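Local coordinates for Alpha/beta hydrolase fold protein (PDB 4PW0), which probably acts as a serine-type hydrolase of the alpha/beta hydrolase superfamily, although its natural substrate is not established, at residues A[26-30]-A[48-52]; A[29-35]-A[64-68]; A[36-42]-A[101-107]; A[92-96]-A[119-123]; A[127-131]-A[279-283]. All blocks are in the same frame, centred on the assembly; numbering follows the deposited sequence.

Contact 1 (A[26-30]-A[48-52])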
# COMPACT_ATOMS: atom_id res chain seq x y z
N TYR A 26 22.23 27.60 -1.83
CA TYR A 26 21.12 26.63 -1.99
C TYR A 26 19.80 27.36 -2.03
O TYR A 26 19.49 28.14 -1.12
CB TYR A 26 21.12 25.61 -0.87
CG TYR A 26 22.27 24.63 -0.92
CD1 TYR A 26 22.18 23.43 -1.63
CD2 TYR A 26 23.44 24.88 -0.23
CE1 TYR A 26 23.22 22.55 -1.66
CE2 TYR A 26 24.50 23.98 -0.24
CZ TYR A 26 24.38 22.80 -0.95
OH TYR A 26 25.42 21.89 -1.05
N ALA A 27 19.01 27.07 -3.08
CA ALA A 27 17.67 27.56 -3.23
C ALA A 27 16.67 26.54 -2.64
O ALA A 27 16.79 25.32 -2.85
CB ALA A 27 17.35 27.80 -4.70
N TYR A 28 15.68 27.04 -1.90
CA TYR A 28 14.72 26.17 -1.26
C TYR A 28 13.43 26.90 -0.99
O TYR A 28 13.35 28.14 -1.10
CB TYR A 28 15.29 25.59 0.03
CG TYR A 28 15.42 26.60 1.16
CD1 TYR A 28 16.52 27.45 1.23
CD2 TYR A 28 14.46 26.69 2.16
CE1 TYR A 28 16.65 28.36 2.29
CE2 TYR A 28 14.57 27.61 3.19
CZ TYR A 28 15.69 28.41 3.24
OH TYR A 28 15.77 29.33 4.29
N ARG A 29 12.42 26.13 -0.67
CA ARG A 29 11.14 26.63 -0.18
C ARG A 29 10.68 25.86 1.02
O ARG A 29 10.95 24.66 1.18
CB ARG A 29 10.07 26.65 -1.29
CG ARG A 29 10.47 27.32 -2.56
CD ARG A 29 9.36 27.41 -3.58
NE ARG A 29 9.83 27.85 -4.87
CZ ARG A 29 9.41 27.42 -6.05
NH1 ARG A 29 8.49 26.46 -6.13
NH2 ARG A 29 9.95 27.92 -7.13
N SER A 30 9.99 26.55 1.91
CA SER A 30 9.43 25.97 3.11
C SER A 30 7.92 26.15 3.07
O SER A 30 7.41 27.28 2.92
CB SER A 30 10.03 26.58 4.37
OG SER A 30 9.55 25.94 5.53
N THR A 48 13.35 20.36 -10.81
CA THR A 48 13.64 21.56 -10.00
C THR A 48 12.52 21.75 -9.01
O THR A 48 11.67 20.89 -8.82
CB THR A 48 13.80 22.80 -10.92
OG1 THR A 48 12.53 23.10 -11.51
CG2 THR A 48 14.86 22.52 -12.00
N LEU A 49 12.52 22.89 -8.32
CA LEU A 49 11.54 23.13 -7.32
C LEU A 49 10.10 23.04 -7.87
O LEU A 49 9.18 22.60 -7.16
CB LEU A 49 11.70 24.51 -6.67
CG LEU A 49 12.97 24.66 -5.83
CD1 LEU A 49 13.26 26.14 -5.57
CD2 LEU A 49 12.85 23.92 -4.50
N ASP A 50 9.95 23.44 -9.15
CA ASP A 50 8.68 23.55 -9.84
C ASP A 50 8.16 22.21 -10.43
O ASP A 50 7.07 22.15 -11.02
CB ASP A 50 8.82 24.61 -10.97
CG ASP A 50 9.16 26.01 -10.46
OD1 ASP A 50 8.74 26.41 -9.33
OD2 ASP A 50 9.88 26.68 -11.27
N ASN A 51 8.97 21.15 -10.28
CA ASN A 51 8.53 19.80 -10.71
C ASN A 51 7.82 19.04 -9.61
O ASN A 51 7.27 17.96 -9.83
CB ASN A 51 9.72 19.02 -11.22
CG ASN A 51 10.22 19.58 -12.54
OD1 ASN A 51 11.15 20.40 -12.61
ND2 ASN A 51 9.53 19.19 -13.63
N TRP A 52 7.82 19.58 -8.37
CA TRP A 52 7.00 19.01 -7.32
C TRP A 52 5.52 19.23 -7.60
O TRP A 52 5.12 20.34 -7.99
CB TRP A 52 7.38 19.56 -5.94
CG TRP A 52 8.71 19.10 -5.45
CD1 TRP A 52 9.88 19.84 -5.39
CD2 TRP A 52 9.04 17.80 -4.97
NE1 TRP A 52 10.91 19.06 -4.94
CE2 TRP A 52 10.42 17.81 -4.64
CE3 TRP A 52 8.31 16.61 -4.78
CZ2 TRP A 52 11.09 16.67 -4.19
CZ3 TRP A 52 8.97 15.50 -4.30
CH2 TRP A 52 10.35 15.53 -4.02
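A buried salt bridge, wrapped in a small apolar contact, holds the loop that follows strand 39-42 against strand 24-31, near one edge of the central sheet. It illustrates how a strand can meet a loop without backbone pairing: the nearest CA atoms, those of Tyr28 and Leu49, remain 7.5 Å apart, so side chains make the link. Strand alternation selects them. Ala27 and Arg29 direct their CA-to-CB bonds toward the loop, whereas Tyr28 points away and meets the ring of Phe95 on helix 85-98. Arg29 reaches out in an extended conformation, and its NH2 and NH1 both donate to Asp50 OD1, at 2.9 and 3.2 Å. Leu49 fills the space beside this ion pair. Its CB lies 3.8 Å from Arg29 CZ, over one face of the guanidinium, and its CD1 is 4.5 Å from Ala27 CB. The loop forms a compact turn in which Thr48 N donates to Asn51 OD1 (2.8 Å) and Asn51 N to Thr48 O (3.1 Å). Asp50 OD2 accepts from the backbone N of Asp192, and Arg29 NE donates toward Thr16 OG1. Each charge of the buried pair is thus met by a partner: the guanidinium is bonded at its edge and covered by leucine on a face, while the carboxylate divides its oxygens between two parts of the chain.

Contact 2 (A[29-35]-A[64-68])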
# COMPACT_ATOMS: atom_id res chain seq x y z
N ARG A 29 12.42 26.13 -0.67
CA ARG A 29 11.14 26.63 -0.18
C ARG A 29 10.68 25.86 1.02
O ARG A 29 10.95 24.66 1.18
CB ARG A 29 10.07 26.65 -1.29
CG ARG A 29 10.47 27.32 -2.56
CD ARG A 29 9.36 27.41 -3.58
NE ARG A 29 9.83 27.85 -4.87
CZ ARG A 29 9.41 27.42 -6.05
NH1 ARG A 29 8.49 26.46 -6.13
NH2 ARG A 29 9.95 27.92 -7.13
N SER A 30 9.99 26.55 1.91
CA SER A 30 9.43 25.97 3.11
C SER A 30 7.92 26.15 3.07
O SER A 30 7.41 27.28 2.92
CB SER A 30 10.03 26.58 4.37
OG SER A 30 9.55 25.94 5.53
N LEU A 31 7.21 25.03 3.10
CA LEU A 31 5.77 25.03 3.05
C LEU A 31 5.19 24.62 4.36
O LEU A 31 5.77 23.85 5.13
CB LEU A 31 5.24 24.08 1.97
CG LEU A 31 5.34 24.54 0.53
CD1 LEU A 31 6.73 24.83 0.04
CD2 LEU A 31 4.68 23.50 -0.38
N GLY A 32 3.97 25.11 4.59
CA GLY A 32 3.30 24.81 5.85
C GLY A 32 3.83 25.65 7.01
O GLY A 32 4.73 26.48 6.85
N ALA A 33 3.27 25.38 8.17
CA ALA A 33 3.74 25.98 9.41
C ALA A 33 5.00 25.30 9.90
O ALA A 33 5.11 24.09 9.80
CB ALA A 33 2.65 25.85 10.46
N PRO A 34 5.96 26.07 10.43
CA PRO A 34 7.13 25.44 11.05
C PRO A 34 6.74 24.36 12.06
O PRO A 34 5.76 24.52 12.78
CB PRO A 34 7.88 26.61 11.67
CG PRO A 34 7.49 27.79 10.84
CD PRO A 34 6.03 27.55 10.52
N SER A 35 7.50 23.25 12.07
CA SER A 35 7.20 22.13 12.96
C SER A 35 8.49 21.48 13.43
O SER A 35 9.57 21.70 12.86
CB SER A 35 6.26 21.12 12.28
OG SER A 35 6.90 20.40 11.23
N ARG A 64 2.71 19.20 8.60
CA ARG A 64 4.11 19.35 8.97
C ARG A 64 4.74 20.40 8.09
O ARG A 64 4.24 20.73 7.01
CB ARG A 64 4.88 18.02 8.81
CG ARG A 64 5.10 17.61 7.35
CD ARG A 64 4.76 16.16 7.09
NE ARG A 64 3.34 15.92 7.09
CZ ARG A 64 2.68 15.20 8.01
NH1 ARG A 64 3.33 14.60 8.99
NH2 ARG A 64 1.37 15.09 7.93
N GLN A 65 5.88 20.90 8.54
CA GLN A 65 6.71 21.76 7.70
C GLN A 65 7.32 20.87 6.62
O GLN A 65 7.86 19.79 6.96
CB GLN A 65 7.81 22.39 8.55
CG GLN A 65 8.67 23.39 7.80
CD GLN A 65 9.76 23.96 8.68
OE1 GLN A 65 9.87 23.62 9.86
NE2 GLN A 65 10.56 24.84 8.11
N LEU A 66 7.33 21.35 5.40
CA LEU A 66 7.88 20.61 4.27
C LEU A 66 8.91 21.49 3.58
O LEU A 66 8.63 22.64 3.23
CB LEU A 66 6.73 20.25 3.35
CG LEU A 66 6.93 19.25 2.26
CD1 LEU A 66 5.69 18.49 1.83
CD2 LEU A 66 7.41 20.06 1.06
N ILE A 67 10.10 20.95 3.38
CA ILE A 67 11.17 21.64 2.71
C ILE A 67 11.43 20.96 1.37
O ILE A 67 11.66 19.75 1.31
CB ILE A 67 12.49 21.61 3.55
CG1 ILE A 67 12.29 22.26 4.93
CG2 ILE A 67 13.64 22.23 2.77
CD1 ILE A 67 12.14 23.72 4.87
N ILE A 68 11.34 21.75 0.31
CA ILE A 68 11.79 21.37 -1.02
C ILE A 68 13.02 22.19 -1.34
O ILE A 68 13.10 23.38 -0.95
CB ILE A 68 10.70 21.49 -2.11
CG1 ILE A 68 10.01 22.88 -2.10
CG2 ILE A 68 9.67 20.37 -1.96
CD1 ILE A 68 9.12 23.13 -3.30
O HOH W 1 11.68 23.80 11.59
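Side-chain conformations matter where strand 24-31 runs out beside the start of strand 66-69. Gln65 is the clearest case: with chi1 and chi2 both t it stretches along the neighbouring chain, and its amide serves two serines. Gln65 NE2 donates to Ser30 OG at 3.0 Å, with Ser30 in the t rotamer, while Gln65 OE1 accepts from Ser35 N at 3.3 Å. Ser35 adopts p instead, which lets its OG accept from Gln65 N (2.9 Å). A water donates to both Gln65 OE1 and Ser35 O. From this polar end the regular antiparallel pairing runs on, with two hydrogen-bonded pairs, Arg29 with Ile68 and Leu31 with Leu66, flanking the non-hydrogen-bonded pair Ser30 with Ile67. Such pairing belongs to the antiparallel edge of the otherwise largely parallel alpha/beta hydrolase sheet, strand 66-69 being parallel to its next neighbour, 39-42. On the face bearing Arg29, Leu31, Leu66 and Ile68, the p rotamer of Ile68 brings CG1 to 3.9 Å from Arg29 CB and 4.4 Å from Leu31 CD1. Arg29 itself extends off to Asp50. Ile67, on the other face with Ser30, is m at both chi angles, and its CD1 comes within 3.5 Å of Ser30 OG. Gly32 has a positive phi of 78°, and a CB there would stand only 2.8 Å from Arg64 O. Arg64, p at chi1, forms a salt bridge with Asp281.

Contact 3 (A[36-42]-A[101-107])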
# COMPACT_ATOMS: atom_id res chain seq x y z
N ASP A 36 8.38 20.67 14.47
CA ASP A 36 9.57 20.13 15.13
C ASP A 36 10.30 19.07 14.32
O ASP A 36 11.51 18.92 14.45
CB ASP A 36 9.17 19.50 16.47
CG ASP A 36 9.01 20.53 17.58
OD1 ASP A 36 9.34 21.75 17.41
OD2 ASP A 36 8.54 20.09 18.63
N ILE A 37 9.55 18.33 13.50
CA ILE A 37 10.14 17.28 12.66
C ILE A 37 9.67 17.54 11.22
O ILE A 37 8.62 17.04 10.80
CB ILE A 37 9.77 15.87 13.10
CG1 ILE A 37 10.16 15.64 14.57
CG2 ILE A 37 10.48 14.84 12.23
CD1 ILE A 37 9.54 14.40 15.15
N PRO A 38 10.44 18.35 10.49
CA PRO A 38 10.03 18.68 9.13
C PRO A 38 10.22 17.44 8.20
O PRO A 38 10.97 16.51 8.54
CB PRO A 38 11.00 19.79 8.71
CG PRO A 38 11.68 20.22 9.97
CD PRO A 38 11.69 19.04 10.88
N LEU A 39 9.56 17.51 7.04
CA LEU A 39 9.76 16.52 5.97
C LEU A 39 10.62 17.19 4.92
O LEU A 39 10.23 18.22 4.33
CB LEU A 39 8.41 16.16 5.37
CG LEU A 39 8.49 15.20 4.19
CD1 LEU A 39 9.06 13.85 4.60
CD2 LEU A 39 7.11 15.05 3.56
N ILE A 40 11.79 16.62 4.69
CA ILE A 40 12.71 17.11 3.65
C ILE A 40 12.53 16.24 2.39
O ILE A 40 12.58 15.03 2.46
CB ILE A 40 14.20 17.02 4.05
CG1 ILE A 40 14.44 17.52 5.49
CG2 ILE A 40 15.08 17.76 3.05
CD1 ILE A 40 14.04 18.96 5.70
N CYS A 41 12.33 16.90 1.26
CA CYS A 41 12.00 16.26 -0.01
C CYS A 41 13.15 16.33 -0.98
O CYS A 41 13.79 17.39 -1.14
CB CYS A 41 10.75 16.90 -0.63
SG CYS A 41 9.30 16.78 0.42
N PHE A 42 13.40 15.23 -1.68
CA PHE A 42 14.54 15.05 -2.57
C PHE A 42 14.05 14.69 -3.96
O PHE A 42 13.34 13.71 -4.12
CB PHE A 42 15.51 13.98 -2.06
CG PHE A 42 16.07 14.27 -0.69
CD1 PHE A 42 15.32 14.08 0.45
CD2 PHE A 42 17.39 14.70 -0.55
CE1 PHE A 42 15.83 14.33 1.73
CE2 PHE A 42 17.90 14.95 0.72
CZ PHE A 42 17.12 14.80 1.84
N ILE A 101 18.33 22.15 11.08
CA ILE A 101 17.45 21.00 11.22
C ILE A 101 18.31 19.78 11.52
O ILE A 101 19.18 19.44 10.73
CB ILE A 101 16.56 20.82 9.98
CG1 ILE A 101 15.72 22.07 9.75
CG2 ILE A 101 15.72 19.55 10.10
CD1 ILE A 101 15.05 22.15 8.39
N ARG A 102 18.07 19.16 12.68
CA ARG A 102 18.86 18.07 13.24
C ARG A 102 18.20 16.70 13.16
O ARG A 102 18.86 15.69 13.36
CB ARG A 102 19.12 18.33 14.75
CG ARG A 102 19.82 19.65 15.07
CD ARG A 102 20.99 19.92 14.13
NE ARG A 102 22.29 19.47 14.64
CZ ARG A 102 23.15 18.64 14.02
NH1 ARG A 102 22.87 18.08 12.83
NH2 ARG A 102 24.31 18.35 14.61
N TYR A 103 16.88 16.70 12.97
CA TYR A 103 16.09 15.46 13.02
C TYR A 103 14.88 15.70 12.13
O TYR A 103 14.16 16.71 12.27
CB TYR A 103 15.66 15.19 14.45
CG TYR A 103 15.06 13.81 14.70
CD1 TYR A 103 15.76 12.65 14.37
CD2 TYR A 103 13.79 13.68 15.27
CE1 TYR A 103 15.23 11.39 14.63
CE2 TYR A 103 13.26 12.44 15.54
CZ TYR A 103 13.97 11.32 15.22
OH TYR A 103 13.41 10.10 15.52
N PHE A 104 14.66 14.79 11.18
CA PHE A 104 13.68 15.09 10.16
C PHE A 104 13.24 13.79 9.48
O PHE A 104 13.92 12.79 9.57
CB PHE A 104 14.27 16.08 9.13
CG PHE A 104 15.63 15.68 8.60
CD1 PHE A 104 16.78 16.09 9.26
CD2 PHE A 104 15.77 14.91 7.46
CE1 PHE A 104 18.04 15.75 8.79
CE2 PHE A 104 17.02 14.57 6.99
CZ PHE A 104 18.17 15.00 7.65
N ASP A 105 12.09 13.86 8.83
CA ASP A 105 11.66 12.79 7.94
C ASP A 105 12.15 13.14 6.53
O ASP A 105 12.43 14.30 6.21
CB ASP A 105 10.13 12.70 7.93
CG ASP A 105 9.56 12.30 9.27
OD1 ASP A 105 10.15 11.42 9.96
OD2 ASP A 105 8.46 12.81 9.59
N VAL A 106 12.21 12.12 5.66
CA VAL A 106 12.64 12.34 4.28
C VAL A 106 11.68 11.67 3.29
O VAL A 106 11.13 10.61 3.56
CB VAL A 106 14.08 11.84 4.01
CG1 VAL A 106 15.06 12.60 4.89
CG2 VAL A 106 14.23 10.34 4.25
N LEU A 107 11.57 12.32 2.13
CA LEU A 107 10.80 11.78 0.99
C LEU A 107 11.70 11.91 -0.23
O LEU A 107 12.11 13.01 -0.59
CB LEU A 107 9.51 12.57 0.78
CG LEU A 107 8.58 12.15 -0.38
CD1 LEU A 107 7.25 12.86 -0.21
CD2 LEU A 107 9.15 12.52 -1.67
O HOH W 2 13.99 18.69 14.02
O HOH W 3 7.37 15.12 9.03
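Ile101 opens the second segment by packing its CG2 on Pro38 CG (4.1 Å) and its CD1 on Ile40 CD1 (4.3 Å). Tyr103 follows at the solvent-facing end, where its CD2 lies 4.2 Å from Ile37 CG1 and a water donates to both Tyr103 O and Asp36 O. With Phe104 the chain enters the strand, and Phe104 CD2 meets Ile40 CG1 at 3.5 Å. Asp105 begins the parallel pairing, its N donating to Pro38 O (2.9 Å) and its O accepting from Ile40 N (2.8 Å). Its carboxylate forms a salt bridge with Arg128, and a water links OD2 to Ile37 O. Val106 pairs with Ile40, and its CG1 touches Phe42 CE1 at 3.7 Å. Leu107 completes the register opposite Cys41: its N donates to Ile40 O (2.9 Å), its O accepts from Phe42 N (2.8 Å), and its CB sits 4.1 Å from Leu39 CD1. Segments 39-42 and 104-107 run parallel, 27° apart in direction. This central parallel pair, the second strand leading into a GxSxG sequence that probably forms the nucleophile elbow, is as expected in the alpha/beta hydrolase fold.

Contact 4 (A[92-96]-A[119-123])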
# COMPACT_ATOMS: atom_id res chain seq x y z
N ALA A 92 23.50 17.65 0.42
CA ALA A 92 22.23 17.85 1.03
C ALA A 92 22.33 18.02 2.54
O ALA A 92 21.64 18.82 3.14
CB ALA A 92 21.25 16.71 0.70
N LEU A 93 23.17 17.21 3.17
CA LEU A 93 23.35 17.29 4.60
C LEU A 93 23.94 18.64 5.04
O LEU A 93 23.50 19.17 6.05
CB LEU A 93 24.24 16.14 5.07
CG LEU A 93 23.55 14.79 5.20
CD1 LEU A 93 24.60 13.67 5.33
CD2 LEU A 93 22.59 14.79 6.37
N GLU A 94 24.86 19.20 4.26
CA GLU A 94 25.42 20.52 4.63
C GLU A 94 24.30 21.57 4.58
O GLU A 94 24.21 22.45 5.43
CB GLU A 94 26.67 20.90 3.80
CG GLU A 94 26.46 21.40 2.38
CD GLU A 94 27.71 21.90 1.66
OE1 GLU A 94 28.82 21.84 2.24
OE2 GLU A 94 27.57 22.34 0.48
N PHE A 95 23.42 21.46 3.59
CA PHE A 95 22.29 22.35 3.45
C PHE A 95 21.32 22.23 4.61
O PHE A 95 20.93 23.24 5.20
CB PHE A 95 21.57 22.09 2.10
CG PHE A 95 20.17 22.62 2.04
CD1 PHE A 95 19.91 23.97 2.01
CD2 PHE A 95 19.09 21.73 2.02
CE1 PHE A 95 18.61 24.43 1.99
CE2 PHE A 95 17.81 22.19 2.01
CZ PHE A 95 17.55 23.55 2.01
N ILE A 96 20.92 21.01 4.93
CA ILE A 96 19.89 20.78 5.94
C ILE A 96 20.43 21.24 7.30
O ILE A 96 19.73 21.90 8.08
CB ILE A 96 19.53 19.30 5.98
CG1 ILE A 96 18.86 18.87 4.66
CG2 ILE A 96 18.63 19.01 7.16
CD1 ILE A 96 18.83 17.36 4.48
N MSE A 119 21.62 8.39 2.73
CA MSE A 119 21.60 9.25 3.92
C MSE A 119 21.25 8.48 5.15
O MSE A 119 21.82 8.70 6.24
CB MSE A 119 20.60 10.42 3.74
CG MSE A 119 20.85 11.54 4.75
SE MSE A 119 19.64 13.04 4.52
CE MSE A 119 20.52 13.75 2.96
N ALA A 120 20.30 7.56 5.04
CA ALA A 120 19.93 6.75 6.18
C ALA A 120 21.08 5.84 6.61
O ALA A 120 21.20 5.50 7.82
CB ALA A 120 18.70 5.90 5.83
N HIS A 121 21.90 5.43 5.66
CA HIS A 121 23.08 4.65 5.94
C HIS A 121 24.16 5.45 6.68
O HIS A 121 24.69 4.98 7.72
CB HIS A 121 23.67 4.02 4.67
CG HIS A 121 24.98 3.35 4.90
ND1 HIS A 121 25.13 2.31 5.80
CD2 HIS A 121 26.21 3.60 4.40
CE1 HIS A 121 26.40 1.95 5.83
NE2 HIS A 121 27.08 2.71 4.98
N ILE A 122 24.45 6.66 6.20
CA ILE A 122 25.55 7.43 6.77
C ILE A 122 25.19 8.27 7.98
O ILE A 122 26.08 8.60 8.80
CB ILE A 122 26.34 8.26 5.73
CG1 ILE A 122 25.52 9.38 5.11
CG2 ILE A 122 26.97 7.33 4.69
CD1 ILE A 122 26.36 10.38 4.32
N GLN A 123 23.93 8.72 8.05
CA GLN A 123 23.45 9.57 9.10
C GLN A 123 22.13 9.09 9.68
O GLN A 123 21.16 9.85 9.73
CB GLN A 123 23.38 11.01 8.68
CG GLN A 123 24.72 11.71 8.59
CD GLN A 123 25.38 11.98 9.93
OE1 GLN A 123 24.76 11.95 11.00
NE2 GLN A 123 26.62 12.25 9.87
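Helix packing can rest on a few interlocking apolar groups, as where helix 85-98 meets the end of helix 111-122. Ala92 comes first: its CB lies 3.8 Å from CE of Met119, a selenomethionine in this crystal. Leu93, next along, contributes most. Its CD2 rests 3.9 Å from Met119 SE, while its CD1 reaches Ile122 CD1 at 3.9 Å and Gln123 CG at 3.8 Å, just where the second helix gives up helical geometry. One turn on from Ala92, Ile96 returns to the interface, its CD1 4.3 Å from Met119 CE. The contact is wholly apolar, and the Met119 side chain, t at chi1 and chi2 before CE turns at chi3 (m), bridges backbones whose closest CA atoms, in Leu93 and Met119, stay 8.3 Å apart. Beneath the pair lies the sheet: Ala92, Ile96 and Met119 all touch Phe42 of strand 39-42, Met119 also reaches Ile127 of strand 127-133, and Phe95 stacks on Phe69 of strand 66-69, so the two helices cover neighbouring strands on one face.

Contact 5 (A[127-131]-A[279-283])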
# COMPACT_ATOMS: atom_id res chain seq x y z
N ILE A 127 17.59 11.00 10.77
CA ILE A 127 16.35 10.68 10.04
C ILE A 127 15.41 9.88 10.95
O ILE A 127 15.85 8.93 11.63
CB ILE A 127 16.69 9.89 8.76
CG1 ILE A 127 17.41 10.81 7.77
CG2 ILE A 127 15.41 9.33 8.12
CD1 ILE A 127 17.97 10.10 6.57
N ARG A 128 14.14 10.24 10.95
CA ARG A 128 13.12 9.49 11.63
C ARG A 128 12.46 8.47 10.68
O ARG A 128 12.72 7.27 10.79
CB ARG A 128 12.13 10.43 12.28
CG ARG A 128 11.14 9.68 13.14
CD ARG A 128 10.02 10.55 13.71
NE ARG A 128 9.16 11.10 12.67
CZ ARG A 128 7.87 11.39 12.82
NH1 ARG A 128 7.25 11.21 14.00
NH2 ARG A 128 7.17 11.83 11.77
N LYS A 129 11.62 8.97 9.75
CA LYS A 129 10.95 8.06 8.81
C LYS A 129 11.35 8.42 7.38
O LYS A 129 11.73 9.56 7.08
CB LYS A 129 9.43 8.20 8.94
CG LYS A 129 8.91 7.82 10.33
CD LYS A 129 7.39 7.87 10.42
CE LYS A 129 6.87 7.68 11.79
NZ LYS A 129 5.42 7.68 11.97
N ILE A 130 11.22 7.42 6.51
CA ILE A 130 11.67 7.52 5.12
C ILE A 130 10.54 7.14 4.17
O ILE A 130 9.89 6.11 4.35
CB ILE A 130 12.84 6.55 4.88
CG1 ILE A 130 13.98 6.81 5.88
CG2 ILE A 130 13.32 6.55 3.45
CD1 ILE A 130 15.07 5.77 5.80
N ILE A 131 10.35 7.96 3.12
CA ILE A 131 9.45 7.62 2.01
C ILE A 131 10.30 7.54 0.74
O ILE A 131 11.06 8.47 0.45
CB ILE A 131 8.35 8.67 1.83
CG1 ILE A 131 7.56 8.83 3.12
CG2 ILE A 131 7.45 8.29 0.66
CD1 ILE A 131 6.98 10.22 3.28
N PHE A 279 1.28 7.42 7.42
CA PHE A 279 2.58 6.89 7.71
C PHE A 279 3.38 7.84 8.61
O PHE A 279 3.91 7.42 9.62
CB PHE A 279 3.32 6.60 6.41
CG PHE A 279 4.77 6.22 6.58
CD1 PHE A 279 5.12 4.98 7.11
CD2 PHE A 279 5.77 7.08 6.21
CE1 PHE A 279 6.46 4.62 7.25
CE2 PHE A 279 7.11 6.74 6.34
CZ PHE A 279 7.44 5.51 6.86
N LEU A 280 3.45 9.10 8.23
CA LEU A 280 4.25 10.06 9.00
C LEU A 280 3.65 10.38 10.36
O LEU A 280 4.40 10.47 11.34
CB LEU A 280 4.45 11.33 8.22
CG LEU A 280 5.29 11.19 6.95
CD1 LEU A 280 5.32 12.52 6.24
CD2 LEU A 280 6.71 10.69 7.24
N ASP A 281 2.32 10.49 10.42
CA ASP A 281 1.72 10.92 11.68
C ASP A 281 1.53 9.80 12.66
O ASP A 281 1.57 10.05 13.87
CB ASP A 281 0.43 11.69 11.41
CG ASP A 281 0.69 13.00 10.72
OD1 ASP A 281 1.84 13.50 10.83
OD2 ASP A 281 -0.23 13.54 10.07
N SER A 282 1.37 8.56 12.16
CA SER A 282 0.90 7.50 13.02
C SER A 282 1.62 6.17 13.02
O SER A 282 1.52 5.44 14.01
CB SER A 282 -0.58 7.27 12.69
OG SER A 282 -1.39 8.39 12.98
N TYR A 283 2.29 5.79 11.93
CA TYR A 283 2.86 4.46 11.89
C TYR A 283 4.04 4.30 12.86
O TYR A 283 4.95 5.17 12.86
CB TYR A 283 3.30 4.10 10.46
CG TYR A 283 3.92 2.74 10.40
CD1 TYR A 283 3.15 1.59 10.51
CD2 TYR A 283 5.31 2.59 10.27
CE1 TYR A 283 3.74 0.36 10.53
CE2 TYR A 283 5.91 1.35 10.28
CZ TYR A 283 5.13 0.22 10.42
OH TYR A 283 5.67 -1.04 10.48
OXT TYR A 283 4.12 3.31 13.64
O HOH W 4 4.44 11.74 14.07
O HOH W 5 4.48 13.48 12.61
O HOH W 6 4.56 8.69 14.52
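Three backbone oxygens near the C-terminus converge on a single ammonium group: Lys129 NZ donates to Tyr283 O at 2.7 Å, Phe279 O at 2.8 Å and Leu280 O at 3.0 Å. This joins strand 127-133 of the alpha/beta hydrolase sheet to the end of its C-terminal helix. The principle is familiar, a cation placed at the carbonyls near a helix C-terminus; Phe279 O also accepts from Tyr283 N, and the oxygen of Tyr283 belongs to the terminal carboxylate. Arg128 supplements it with a weak hydrogen bond from NH2 to Leu280 O (3.1 Å), and a water connects Arg128 NH1 with the same carbonyl. The stronger partner of Arg128 is Asp105 on the adjoining strand. Tyr283 bonds through OH to Asp251 and packs on Pro258 of the second subunit. Farther in, the extended lysine chain passes over the Phe279 ring, with Lys129 CD over one face and Lys129 CB 3.8 Å from Phe279 CE2. Ile131 finishes the packing, with its CG1 3.9 Å from Phe279 CE2 and its CD1 4.0 Å from Leu280 CD2.

From the N terminus, contacts 1 and 2 start from the same strand, sharing Arg29 and Ser30; the first closes on the loop at 48-52, the second only at 64-68, the next strand of the sheet. Contact 3 opens at 36-42, inside both of those loops, and closes at 101-107, so it crosses them and carries the sheet toward its centre. Contact 4, from 92-96 to 119-123, crosses contact 3 in turn and joins two helices covering that sheet. Contact 5 begins after all the others have closed and spans the longest loop, to the C terminus. Two salt bridges tie it back, Arg64 to Asp281 from contact 2 and Asp105 to Arg128 from contact 3.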